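Local atomic coordinates of MxaA (Stigmatella aurantiaca, PDB entry 4W4T), a protein that forms part of the myxalamid polyketide–peptide synthase, whose terminal NADPH-binding reductase domain, the part present here, reductively releases the chain as a primary alcohol. Residues L228-S233 / G305-L310; E206-P211 / V224-V229; A145-G150 / D296-P301; L174-A177 / I182-L185. All coordinates share one frame; numbering follows the deposited sequence.

How the contacts relate
From the N terminus, contact 3 opens first, on strand 145-148, and closes about 150 residues later at the end of helix 287-298. Contacts 4 and 2 both fall within that span: contact 4 closes the short turn from helix 159-177 into strand 185-188, and contact 2 then sets helix 217-234 against the loop 206-211 that precedes it. Contact 1 starts from the same helix, sharing Leu-228 and Val-229 with contact 2, and closes on strand 307-310 beyond contact 3, so the two long loops cross. Helices 159-177 and 217-234, touching through Leu-174 and Leu-228, pack beside each other, and the parallel sheet joins contacts 1, 3 and 4.

Contact 1 (L228-S233 / G305-L310); sequences LVREAS and GQTYHL
The hydroxyl of Thr-307 is gripped twice: Arg-230 NH2 donates to Thr-307 OG1 at 2.7 Å, and water 1 lies 2.8 Å from the same OG1. The direct bond is fairly straight, 153° at the hydrogen, with the oxygen tilted a little from the guanidinium plane. Water 1 sits in that plane at the edge of the group, accepting from Arg-230 NH1 at 3.0 Å and donating to the backbone oxygen Gly-305 O at 2.7 Å. One arginine thus holds both Thr-307 of strand 307-310 and Gly-305 ahead of it. Its chain runs extended from CG to NE and crosses the threonine at about a right angle. With OG1 of Thr-307 set anti to the carbonyl carbon (chi1 -66°), CG2 is left beside the arginine, 3.7 Å from Arg-230 NH2. Further along the helix, Ser-233 OG approaches Gly-305 CA at 4.2 Å. At the NE side of the guanidinium, Arg-230 NE is salt-bridged to Glu-226. A leucine in place of Arg-230 would probably leave water 1 and Thr-307 OG1 without their donor and Glu-226 with one charge partner fewer. Here a helix flanking the parallel sheet is tied through an arginine side chain and a water to a strand of that sheet, as in the Rossmann fold of short-chain dehydrogenases.

Contact 2 (E206-P211 / V224-V229); sequences EPLEGP and VAEKLV
The carboxylate of Glu-226 is the flat group that Leu-208 meets, and the leucine comes to it on a slant, well out of the carboxylate plane and near the OE2 end. Leu-208 CD1 lies 3.5 Å from Glu-226 OE2, with Leu-208 CG at 3.8 Å from the same oxygen, so apolar carbon rests against a charged atom. The polar needs of that carboxylate are met elsewhere: OE1 is hydrogen-bonded to Ser-189 OG, while OE2 serves Arg-243 by a salt bridge beside Arg-230, and so probably eases the closeness of the two arginines. Two arginines at one oxygen would be expected to favour the ionised form and to hold the group against rotation. The carboxylate reaches this place on an extended chain whose CG stands anti to the backbone N, though twisted to chi1 -151°. Glu-226 lies one helical turn beyond Lys-222, which with Tyr-218 spells the YxxxK pattern of short-chain dehydrogenases; both of those residues bind NADPH. The loop 206-211, which follows strand 185-188, therefore packs on the very helix that carries this part of the cofactor site. On its other flank Leu-208 runs alongside Lys-227 in the opposite direction, with Leu-208 CD1 3.8 Å from Lys-227 CD. The lysine is folded at chi2 and chi3 (-74° and -84°), which carries its amine round toward the loop backbone. There Lys-227 NZ donates to water 2 at 2.8 Å, and water 2 donates in turn to Leu-208 O at 3.2 Å. The next carbonyl, Glu-209 O, accepts from Trp-223 NE1.

Contact 3 (A145-G150 / D296-P301); sequences AIYHNG and DLSMRP
Ahead of Tyr-147, the residue through which strand 145-148 reaches Ser-298, Ala-145 and Ile-146 are bonded into the sheet: Ala-145 to Leu-59 on one neighbouring strand, Ile-146 to His-186 on the other. Tyr-147 then sends its ring across to the end of helix 287-298, and its OH donates to Ser-298 OG over a short 2.6 Å. Ser-298 OG meets the ring at its edge, near the ring plane, 3.4 Å from Tyr-147 CE2, while Ser-298 CB sits off the plane, 3.6 Å from Tyr-147 CE2. Ser-298 holds OG between its backbone N and carbonyl carbon (chi1 72°), a placement that also lets it hydrogen-bond the helix carbonyl of Val-295. Its hydroxyl thus relays between tyrosine and helix backbone. Tyr-147 is packed further by Leu-75 and by the ring of His-186, inclined at about 40° to its own. A phenylalanine at Tyr-147 would probably keep the ring packing but leave Ser-298 OG without its donor and the helix end without its polar tie to the strand. The next residue, His-148, hydrogen-bonds Thr-61 and Thr-170, the latter on helix 159-177. Asn-149, just past the strand, binds NADPH. Such alternation, Tyr-147 meeting helix 287-298 with its ring end and His-148 bonding to helix 159-177, belongs to a central strand of the Rossmann fold, with helices on both faces and the cofactor at the strand's C-terminal end.

Contact 4 (L174-A177 / I182-L185); sequences LRLA and IKPL
Lys-183 bonds helix 159-177 twice, through its side chain and its backbone. Lys-183 NZ donates to Leu-176 O at 2.8 Å, meeting the carbonyl nearly end-on (159° at the oxygen) but tilted 20° from its plane. The same amine also bonds the carbonyls of Arg-181 and Ser-140, so three backbone oxygens surround this buried charge. The chain stays extended until a bend about the CD-CE bond (chi4 60°) swings NZ onto Leu-176 O. Lys-183 N donates to Ala-177 O at 3.0 Å, in the carbonyl plane and on a lone pair; Ile-182 CA adds a CA-H...O contact of 3.5 Å to that same Ala-177 O. Two neighbouring carbonyls near the C-terminal end of the helix are thereby satisfied by the chain as it turns back toward strand 185-188. This is the return half of a beta-alpha-beta crossover: strand 145-148, helix 159-177 and the adjoining parallel strand 185-188 of the Rossmann sheet. Next to the polar bonds, Ala-177 CB packs 3.5 Å from Lys-183 O. Farther in, the side chains of Leu-174 and Leu-185 cross at about a right angle and touch through their CD2 methyls at 3.6 Å, Leu-174 also resting against Leu-228 and Ala-232 of helix 217-234.

Contact 1 (L228-S233 / G305-L310)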
loop_
_atom_site.group_PDB
_atom_site.type_symbol
_atom_site.label_atom_id
_atom_site.label_comp_id
_atom_site.label_asym_id
_atom_site.label_seq_id
_atom_site.Cartn_x
_atom_site.Cartn_y
_atom_site.Cartn_z
ATOM N N LEU A 228 -3.809 -25.929 -13.792
ATOM C CA LEU A 228 -5.080 -26.641 -13.637
ATOM C C LEU A 228 -5.758 -26.812 -14.984
ATOM O O LEU A 228 -6.265 -27.888 -15.301
ATOM C CB LEU A 228 -6.011 -25.907 -12.679
ATOM C CG LEU A 228 -5.604 -25.930 -11.206
ATOM C CD1 LEU A 228 -6.610 -25.144 -10.380
ATOM C CD2 LEU A 228 -5.505 -27.362 -10.696
ATOM N N VAL A 229 -5.738 -25.742 -15.778
ATOM C CA VAL A 229 -6.386 -25.750 -17.080
ATOM C C VAL A 229 -5.659 -26.712 -18.024
ATOM O O VAL A 229 -6.290 -27.467 -18.777
ATOM C CB VAL A 229 -6.442 -24.328 -17.678
ATOM C CG1 VAL A 229 -6.922 -24.369 -19.119
ATOM C CG2 VAL A 229 -7.369 -23.453 -16.856
ATOM N N ARG A 230 -4.333 -26.719 -17.962
ATOM C CA ARG A 230 -3.568 -27.661 -18.780
ATOM C C ARG A 230 -3.871 -29.125 -18.426
ATOM O O ARG A 230 -4.018 -29.969 -19.316
ATOM C CB ARG A 230 -2.073 -27.364 -18.667
ATOM C CG ARG A 230 -1.708 -26.056 -19.375
ATOM C CD ARG A 230 -0.214 -25.826 -19.545
ATOM N NE ARG A 230 -0.015 -24.503 -20.153
ATOM C CZ ARG A 230 -0.086 -24.271 -21.459
ATOM N NH1 ARG A 230 -0.321 -25.279 -22.297
ATOM N NH2 ARG A 230 0.073 -23.041 -21.935
ATOM N N GLU A 231 -3.983 -29.436 -17.140
ATOM C CA GLU A 231 -4.330 -30.807 -16.760
ATOM C C GLU A 231 -5.717 -31.196 -17.266
ATOM O O GLU A 231 -5.934 -32.338 -17.661
ATOM C CB GLU A 231 -4.257 -30.995 -15.239
ATOM C CG GLU A 231 -4.748 -32.371 -14.734
ATOM C CD GLU A 231 -3.953 -33.570 -15.280
ATOM O OE1 GLU A 231 -2.844 -33.376 -15.819
ATOM O OE2 GLU A 231 -4.448 -34.717 -15.173
ATOM N N ALA A 232 -6.657 -30.257 -17.236
ATOM C CA ALA A 232 -7.992 -30.508 -17.766
ATOM C C ALA A 232 -7.899 -30.827 -19.251
ATOM O O ALA A 232 -8.555 -31.743 -19.738
ATOM C CB ALA A 232 -8.907 -29.317 -17.535
ATOM N N SER A 233 -7.079 -30.058 -19.956
ATOM C CA SER A 233 -6.840 -30.260 -21.376
ATOM C C SER A 233 -6.263 -31.652 -21.592
ATOM O O SER A 233 -6.696 -32.378 -22.494
ATOM C CB SER A 233 -5.882 -29.183 -21.921
ATOM O OG SER A 233 -5.676 -29.304 -23.316
ATOM N N GLY A 305 -6.342 -26.914 -27.569
ATOM C CA GLY A 305 -5.112 -27.423 -27.000
ATOM C C GLY A 305 -3.943 -26.457 -27.148
ATOM O O GLY A 305 -2.863 -26.720 -26.627
ATOM N N GLN A 306 -4.155 -25.339 -27.832
ATOM C CA GLN A 306 -3.045 -24.439 -28.158
ATOM C C GLN A 306 -2.946 -23.250 -27.209
ATOM O O GLN A 306 -3.881 -22.954 -26.473
ATOM C CB GLN A 306 -3.164 -23.922 -29.590
ATOM C CG GLN A 306 -3.339 -25.012 -30.644
ATOM C CD GLN A 306 -2.350 -26.139 -30.476
ATOM O OE1 GLN A 306 -1.133 -25.935 -30.521
ATOM N NE2 GLN A 306 -2.868 -27.343 -30.262
ATOM N N THR A 307 -1.801 -22.562 -27.260
ATOM C CA THR A 307 -1.536 -21.394 -26.423
ATOM C C THR A 307 -1.150 -20.227 -27.320
ATOM O O THR A 307 -0.383 -20.410 -28.265
ATOM C CB THR A 307 -0.411 -21.697 -25.396
ATOM O OG1 THR A 307 -0.875 -22.694 -24.477
ATOM C CG2 THR A 307 0.022 -20.430 -24.610
ATOM N N TYR A 308 -1.690 -19.038 -27.051
ATOM C CA TYR A 308 -1.379 -17.864 -27.859
ATOM C C TYR A 308 -0.956 -16.680 -27.006
ATOM O O TYR A 308 -1.523 -16.414 -25.946
ATOM C CB TYR A 308 -2.577 -17.480 -28.733
ATOM C CG TYR A 308 -2.975 -18.610 -29.653
ATOM C CD1 TYR A 308 -2.351 -18.778 -30.883
ATOM C CD2 TYR A 308 -3.938 -19.537 -29.266
ATOM C CE1 TYR A 308 -2.695 -19.828 -31.728
ATOM C CE2 TYR A 308 -4.290 -20.589 -30.100
ATOM C CZ TYR A 308 -3.668 -20.732 -31.326
ATOM O OH TYR A 308 -4.012 -21.781 -32.152
ATOM N N HIS A 309 0.065 -15.981 -27.482
ATOM C CA HIS A 309 0.540 -14.781 -26.818
ATOM C C HIS A 309 -0.087 -13.573 -27.466
ATOM O O HIS A 309 0.247 -13.219 -28.603
ATOM C CB HIS A 309 2.059 -14.707 -26.875
ATOM C CG HIS A 309 2.738 -15.688 -25.974
ATOM N ND1 HIS A 309 4.074 -16.013 -26.091
ATOM C CD2 HIS A 309 2.263 -16.424 -24.939
ATOM C CE1 HIS A 309 4.393 -16.896 -25.162
ATOM N NE2 HIS A 309 3.312 -17.157 -24.446
ATOM N N LEU A 310 -1.018 -12.945 -26.757
ATOM C CA LEU A 310 -1.701 -11.787 -27.307
ATOM C C LEU A 310 -0.952 -10.540 -26.876
ATOM O O LEU A 310 -1.372 -9.814 -25.976
ATOM C CB LEU A 310 -3.165 -11.755 -26.865
ATOM C CG LEU A 310 -3.902 -13.058 -27.183
ATOM C CD1 LEU A 310 -5.402 -12.931 -26.864
ATOM C CD2 LEU A 310 -3.684 -13.454 -28.638
HETATM O O HOH W 1 -0.957 -25.377 -25.193
#

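Contact 2 (E206-P211 / V224-V229)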
loop_
_atom_site.group_PDB
_atom_site.type_symbol
_atom_site.label_atom_id
_atom_site.label_comp_id
_atom_site.label_asym_id
_atom_site.label_seq_id
_atom_site.Cartn_x
_atom_site.Cartn_y
_atom_site.Cartn_z
ATOM N N GLU A 206 6.300 -23.211 -25.642
ATOM C CA GLU A 206 7.263 -23.597 -24.626
ATOM C C GLU A 206 6.541 -23.995 -23.348
ATOM O O GLU A 206 5.700 -23.238 -22.853
ATOM C CB GLU A 206 8.245 -22.464 -24.351
ATOM C CG GLU A 206 9.385 -22.862 -23.432
ATOM C CD GLU A 206 10.289 -23.918 -24.049
ATOM O OE1 GLU A 206 10.393 -23.963 -25.298
ATOM O OE2 GLU A 206 10.894 -24.700 -23.286
ATOM N N PRO A 207 6.863 -25.185 -22.814
ATOM C CA PRO A 207 6.289 -25.666 -21.553
ATOM C C PRO A 207 6.543 -24.692 -20.406
ATOM O O PRO A 207 7.556 -23.974 -20.416
ATOM C CB PRO A 207 7.025 -26.988 -21.312
ATOM C CG PRO A 207 7.452 -27.431 -22.660
ATOM C CD PRO A 207 7.770 -26.178 -23.416
ATOM N N LEU A 208 5.631 -24.653 -19.440
ATOM C CA LEU A 208 5.823 -23.833 -18.256
ATOM C C LEU A 208 6.970 -24.371 -17.429
ATOM O O LEU A 208 7.102 -25.586 -17.258
ATOM C CB LEU A 208 4.561 -23.791 -17.391
ATOM C CG LEU A 208 3.367 -22.979 -17.880
ATOM C CD1 LEU A 208 2.187 -23.241 -16.955
ATOM C CD2 LEU A 208 3.712 -21.504 -17.916
ATOM N N GLU A 209 7.785 -23.458 -16.914
ATOM C CA GLU A 209 8.816 -23.801 -15.944
ATOM C C GLU A 209 8.220 -24.002 -14.568
ATOM O O GLU A 209 7.012 -23.850 -14.366
ATOM C CB GLU A 209 9.882 -22.707 -15.873
ATOM C CG GLU A 209 10.742 -22.592 -17.102
ATOM C CD GLU A 209 11.746 -21.463 -16.986
ATOM O OE1 GLU A 209 12.027 -21.024 -15.850
ATOM O OE2 GLU A 209 12.229 -20.995 -18.033
ATOM N N GLY A 210 9.081 -24.326 -13.612
ATOM C CA GLY A 210 8.650 -24.520 -12.242
ATOM C C GLY A 210 8.230 -23.223 -11.574
ATOM O O GLY A 210 8.519 -22.130 -12.075
ATOM N N PRO A 211 7.558 -23.336 -10.422
ATOM C CA PRO A 211 6.928 -22.197 -9.753
ATOM C C PRO A 211 7.922 -21.202 -9.154
ATOM O O PRO A 211 7.553 -20.044 -8.960
ATOM C CB PRO A 211 6.091 -22.860 -8.656
ATOM C CG PRO A 211 6.771 -24.140 -8.384
ATOM C CD PRO A 211 7.298 -24.600 -9.712
ATOM N N VAL A 224 -0.548 -21.218 -11.244
ATOM C CA VAL A 224 -1.296 -22.360 -10.736
ATOM C C VAL A 224 -2.587 -22.580 -11.548
ATOM O O VAL A 224 -2.910 -23.715 -11.936
ATOM C CB VAL A 224 -1.622 -22.167 -9.239
ATOM C CG1 VAL A 224 -2.482 -23.297 -8.721
ATOM C CG2 VAL A 224 -0.329 -22.084 -8.442
ATOM N N ALA A 225 -3.333 -21.504 -11.793
ATOM C CA ALA A 225 -4.563 -21.610 -12.579
ATOM C C ALA A 225 -4.296 -22.233 -13.952
ATOM O O ALA A 225 -5.028 -23.134 -14.390
ATOM C CB ALA A 225 -5.220 -20.243 -12.736
ATOM N N GLU A 226 -3.240 -21.783 -14.624
ATOM C CA GLU A 226 -2.979 -22.314 -15.960
ATOM C C GLU A 226 -2.567 -23.781 -15.891
ATOM O O GLU A 226 -2.918 -24.554 -16.777
ATOM C CB GLU A 226 -1.910 -21.489 -16.690
ATOM C CG GLU A 226 -2.098 -21.503 -18.213
ATOM C CD GLU A 226 -0.900 -20.928 -18.933
ATOM O OE1 GLU A 226 -0.885 -19.709 -19.173
ATOM O OE2 GLU A 226 0.025 -21.703 -19.241
ATOM N N LYS A 227 -1.852 -24.173 -14.840
ATOM C CA LYS A 227 -1.546 -25.599 -14.626
ATOM C C LYS A 227 -2.823 -26.436 -14.525
ATOM O O LYS A 227 -2.916 -27.517 -15.116
ATOM C CB LYS A 227 -0.697 -25.798 -13.371
ATOM C CG LYS A 227 0.701 -25.199 -13.470
ATOM C CD LYS A 227 1.594 -26.025 -14.369
ATOM C CE LYS A 227 2.203 -27.188 -13.613
ATOM N NZ LYS A 227 3.129 -27.946 -14.510
ATOM N N LEU A 228 -3.809 -25.929 -13.792
ATOM C CA LEU A 228 -5.080 -26.641 -13.637
ATOM C C LEU A 228 -5.758 -26.812 -14.984
ATOM O O LEU A 228 -6.265 -27.888 -15.301
ATOM C CB LEU A 228 -6.011 -25.907 -12.679
ATOM C CG LEU A 228 -5.604 -25.930 -11.206
ATOM C CD1 LEU A 228 -6.610 -25.144 -10.380
ATOM C CD2 LEU A 228 -5.505 -27.362 -10.696
ATOM N N VAL A 229 -5.738 -25.742 -15.778
ATOM C CA VAL A 229 -6.386 -25.750 -17.080
ATOM C C VAL A 229 -5.659 -26.712 -18.024
ATOM O O VAL A 229 -6.290 -27.467 -18.777
ATOM C CB VAL A 229 -6.442 -24.328 -17.678
ATOM C CG1 VAL A 229 -6.922 -24.369 -19.119
ATOM C CG2 VAL A 229 -7.369 -23.453 -16.856
HETATM O O HOH W 2 5.694 -26.746 -14.662
#

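Contact 3 (A145-G150 / D296-P301)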
loop_
_atom_site.group_PDB
_atom_site.type_symbol
_atom_site.label_atom_id
_atom_site.label_comp_id
_atom_site.label_asym_id
_atom_site.label_seq_id
_atom_site.Cartn_x
_atom_site.Cartn_y
_atom_site.Cartn_z
ATOM N N ALA A 145 -20.424 -23.170 -23.976
ATOM C CA ALA A 145 -18.998 -22.853 -23.935
ATOM C C ALA A 145 -18.698 -21.756 -22.907
ATOM O O ALA A 145 -19.576 -20.985 -22.498
ATOM C CB ALA A 145 -18.507 -22.451 -25.333
ATOM N N ILE A 146 -17.449 -21.712 -22.460
ATOM C CA ILE A 146 -17.044 -20.808 -21.390
ATOM C C ILE A 146 -15.856 -19.938 -21.802
ATOM O O ILE A 146 -14.844 -20.449 -22.273
ATOM C CB ILE A 146 -16.650 -21.584 -20.112
ATOM C CG1 ILE A 146 -17.832 -22.421 -19.615
ATOM C CG2 ILE A 146 -16.196 -20.615 -19.012
ATOM C CD1 ILE A 146 -17.430 -23.639 -18.816
ATOM N N TYR A 147 -15.997 -18.632 -21.622
ATOM C CA TYR A 147 -14.878 -17.705 -21.724
ATOM C C TYR A 147 -14.537 -17.264 -20.305
ATOM O O TYR A 147 -15.272 -16.489 -19.696
ATOM C CB TYR A 147 -15.212 -16.505 -22.616
ATOM C CG TYR A 147 -15.355 -16.863 -24.092
ATOM C CD1 TYR A 147 -16.428 -17.613 -24.541
ATOM C CD2 TYR A 147 -14.419 -16.439 -25.028
ATOM C CE1 TYR A 147 -16.575 -17.946 -25.884
ATOM C CE2 TYR A 147 -14.556 -16.772 -26.374
ATOM C CZ TYR A 147 -15.636 -17.533 -26.792
ATOM O OH TYR A 147 -15.783 -17.853 -28.130
ATOM N N HIS A 148 -13.430 -17.780 -19.778
ATOM C CA HIS A 148 -13.066 -17.501 -18.396
ATOM C C HIS A 148 -12.030 -16.363 -18.300
ATOM O O HIS A 148 -10.824 -16.575 -18.446
ATOM C CB HIS A 148 -12.565 -18.795 -17.722
ATOM C CG HIS A 148 -12.178 -18.610 -16.283
ATOM N ND1 HIS A 148 -12.794 -17.694 -15.463
ATOM C CD2 HIS A 148 -11.213 -19.199 -15.537
ATOM C CE1 HIS A 148 -12.238 -17.735 -14.262
ATOM N NE2 HIS A 148 -11.271 -18.633 -14.285
ATOM N N ASN A 149 -12.531 -15.151 -18.081
ATOM C CA ASN A 149 -11.708 -13.949 -17.997
ATOM C C ASN A 149 -11.788 -13.309 -16.602
ATOM O O ASN A 149 -11.200 -12.260 -16.355
ATOM C CB ASN A 149 -12.136 -12.935 -19.075
ATOM C CG ASN A 149 -11.351 -11.634 -19.003
ATOM O OD1 ASN A 149 -10.127 -11.642 -18.902
ATOM N ND2 ASN A 149 -12.061 -10.513 -18.996
ATOM N N GLY A 150 -12.500 -13.948 -15.682
ATOM C CA GLY A 150 -12.644 -13.416 -14.340
ATOM C C GLY A 150 -11.422 -13.768 -13.515
ATOM O O GLY A 150 -10.896 -14.874 -13.640
ATOM N N ASP A 296 -11.620 -14.392 -32.115
ATOM C CA ASP A 296 -11.178 -15.012 -33.339
ATOM C C ASP A 296 -10.560 -16.365 -33.102
ATOM O O ASP A 296 -10.918 -17.292 -33.712
ATOM C CB ASP A 296 -10.197 -14.108 -34.090
ATOM C CG ASP A 296 -10.892 -13.043 -34.897
ATOM O OD1 ASP A 296 -12.078 -13.101 -35.105
ATOM O OD2 ASP A 296 -10.250 -12.158 -35.385
ATOM N N LEU A 297 -9.623 -16.446 -32.182
ATOM C CA LEU A 297 -8.920 -17.701 -31.914
ATOM C C LEU A 297 -9.867 -18.739 -31.323
ATOM O O LEU A 297 -9.741 -19.929 -31.604
ATOM C CB LEU A 297 -7.747 -17.479 -30.966
ATOM C CG LEU A 297 -6.578 -16.693 -31.578
ATOM C CD1 LEU A 297 -5.699 -16.128 -30.462
ATOM C CD2 LEU A 297 -5.764 -17.596 -32.506
ATOM N N SER A 298 -10.815 -18.281 -30.514
ATOM C CA SER A 298 -11.739 -19.208 -29.855
ATOM C C SER A 298 -12.619 -19.918 -30.872
ATOM O O SER A 298 -13.222 -20.949 -30.571
ATOM C CB SER A 298 -12.618 -18.478 -28.842
ATOM O OG SER A 298 -13.585 -17.662 -29.486
HETATM N N MSE A 299 -12.699 -19.366 -32.077
HETATM C CA MSE A 299 -13.635 -19.902 -33.048
HETATM C C MSE A 299 -12.969 -20.770 -34.093
HETATM O O MSE A 299 -13.624 -21.242 -35.025
HETATM C CB MSE A 299 -14.409 -18.766 -33.685
HETATM C CG MSE A 299 -15.186 -18.036 -32.624
HETATM SE SE MSE A 299 -16.761 -17.192 -33.314
HETATM C CE MSE A 299 -15.852 -15.985 -34.531
ATOM N N ARG A 300 -11.679 -21.013 -33.905
ATOM C CA ARG A 300 -10.928 -21.905 -34.767
ATOM C C ARG A 300 -10.742 -23.232 -34.050
ATOM O O ARG A 300 -10.210 -23.263 -32.942
ATOM C CB ARG A 300 -9.575 -21.293 -35.136
ATOM C CG ARG A 300 -9.673 -19.965 -35.887
ATOM C CD ARG A 300 -8.303 -19.312 -36.021
ATOM N NE ARG A 300 -7.287 -20.260 -36.475
ATOM C CZ ARG A 300 -7.048 -20.524 -37.752
ATOM N NH1 ARG A 300 -7.750 -19.905 -38.692
ATOM N NH2 ARG A 300 -6.110 -21.400 -38.087
ATOM N N PRO A 301 -11.194 -24.338 -34.664
ATOM C CA PRO A 301 -10.962 -25.628 -34.006
ATOM C C PRO A 301 -9.473 -25.949 -33.961
ATOM O O PRO A 301 -9.034 -26.735 -33.128
ATOM C CB PRO A 301 -11.740 -26.633 -34.879
ATOM C CG PRO A 301 -12.086 -25.915 -36.128
ATOM C CD PRO A 301 -12.112 -24.447 -35.812
#

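Contact 4 (L174-A177 / I182-L185)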
loop_
_atom_site.group_PDB
_atom_site.type_symbol
_atom_site.label_atom_id
_atom_site.label_comp_id
_atom_site.label_asym_id
_atom_site.label_seq_id
_atom_site.Cartn_x
_atom_site.Cartn_y
_atom_site.Cartn_z
ATOM N N LEU A 174 -13.590 -25.261 -14.265
ATOM C CA LEU A 174 -13.290 -26.567 -14.854
ATOM C C LEU A 174 -14.322 -27.603 -14.425
ATOM O O LEU A 174 -14.692 -28.476 -15.198
ATOM C CB LEU A 174 -11.890 -27.042 -14.473
ATOM C CG LEU A 174 -10.771 -26.184 -15.076
ATOM C CD1 LEU A 174 -9.404 -26.574 -14.499
ATOM C CD2 LEU A 174 -10.772 -26.309 -16.609
ATOM N N ARG A 175 -14.778 -27.491 -13.187
ATOM C CA ARG A 175 -15.852 -28.348 -12.687
ATOM C C ARG A 175 -17.126 -28.203 -13.528
ATOM O O ARG A 175 -17.751 -29.185 -13.913
ATOM C CB ARG A 175 -16.140 -28.005 -11.227
ATOM C CG ARG A 175 -16.896 -29.067 -10.491
ATOM C CD ARG A 175 -17.177 -28.664 -9.035
ATOM N NE ARG A 175 -15.967 -28.330 -8.269
ATOM C CZ ARG A 175 -15.085 -29.226 -7.825
ATOM N NH1 ARG A 175 -15.239 -30.520 -8.091
ATOM N NH2 ARG A 175 -14.037 -28.829 -7.128
ATOM N N LEU A 176 -17.513 -26.966 -13.790
ATOM C CA LEU A 176 -18.696 -26.691 -14.599
ATOM C C LEU A 176 -18.511 -27.204 -16.027
ATOM O O LEU A 176 -19.434 -27.756 -16.638
ATOM C CB LEU A 176 -18.994 -25.190 -14.595
ATOM C CG LEU A 176 -20.175 -24.719 -15.442
ATOM C CD1 LEU A 176 -21.494 -25.204 -14.843
ATOM C CD2 LEU A 176 -20.172 -23.209 -15.603
ATOM N N ALA A 177 -17.304 -27.034 -16.557
ATOM C CA ALA A 177 -17.000 -27.439 -17.926
ATOM C C ALA A 177 -17.043 -28.958 -18.094
ATOM O O ALA A 177 -17.132 -29.460 -19.212
ATOM C CB ALA A 177 -15.631 -26.903 -18.342
ATOM N N ILE A 182 -19.907 -31.749 -21.663
ATOM C CA ILE A 182 -18.631 -31.085 -21.924
ATOM C C ILE A 182 -18.792 -29.698 -22.518
ATOM O O ILE A 182 -19.581 -29.486 -23.444
ATOM C CB ILE A 182 -17.755 -31.937 -22.863
ATOM C CG1 ILE A 182 -17.489 -33.301 -22.233
ATOM C CG2 ILE A 182 -16.429 -31.213 -23.196
ATOM C CD1 ILE A 182 -17.051 -33.206 -20.786
ATOM N N LYS A 183 -18.038 -28.744 -21.969
ATOM C CA LYS A 183 -18.077 -27.371 -22.428
ATOM C C LYS A 183 -16.665 -26.877 -22.744
ATOM O O LYS A 183 -15.821 -26.789 -21.851
ATOM C CB LYS A 183 -18.728 -26.464 -21.378
ATOM C CG LYS A 183 -20.069 -26.975 -20.868
ATOM C CD LYS A 183 -20.613 -26.103 -19.750
ATOM C CE LYS A 183 -21.854 -26.755 -19.071
ATOM N NZ LYS A 183 -21.536 -28.088 -18.477
ATOM N N PRO A 184 -16.404 -26.557 -24.016
ATOM C CA PRO A 184 -15.095 -25.973 -24.328
ATOM C C PRO A 184 -14.826 -24.723 -23.501
ATOM O O PRO A 184 -15.737 -23.935 -23.174
ATOM C CB PRO A 184 -15.202 -25.642 -25.819
ATOM C CG PRO A 184 -16.164 -26.674 -26.338
ATOM C CD PRO A 184 -17.189 -26.826 -25.232
ATOM N N LEU A 185 -13.554 -24.556 -23.163
ATOM C CA LEU A 185 -13.125 -23.488 -22.289
ATOM C C LEU A 185 -12.081 -22.607 -22.963
ATOM O O LEU A 185 -11.028 -23.085 -23.369
ATOM C CB LEU A 185 -12.557 -24.063 -21.000
ATOM C CG LEU A 185 -11.808 -23.024 -20.163
ATOM C CD1 LEU A 185 -12.778 -21.989 -19.600
ATOM C CD2 LEU A 185 -11.026 -23.713 -19.070
#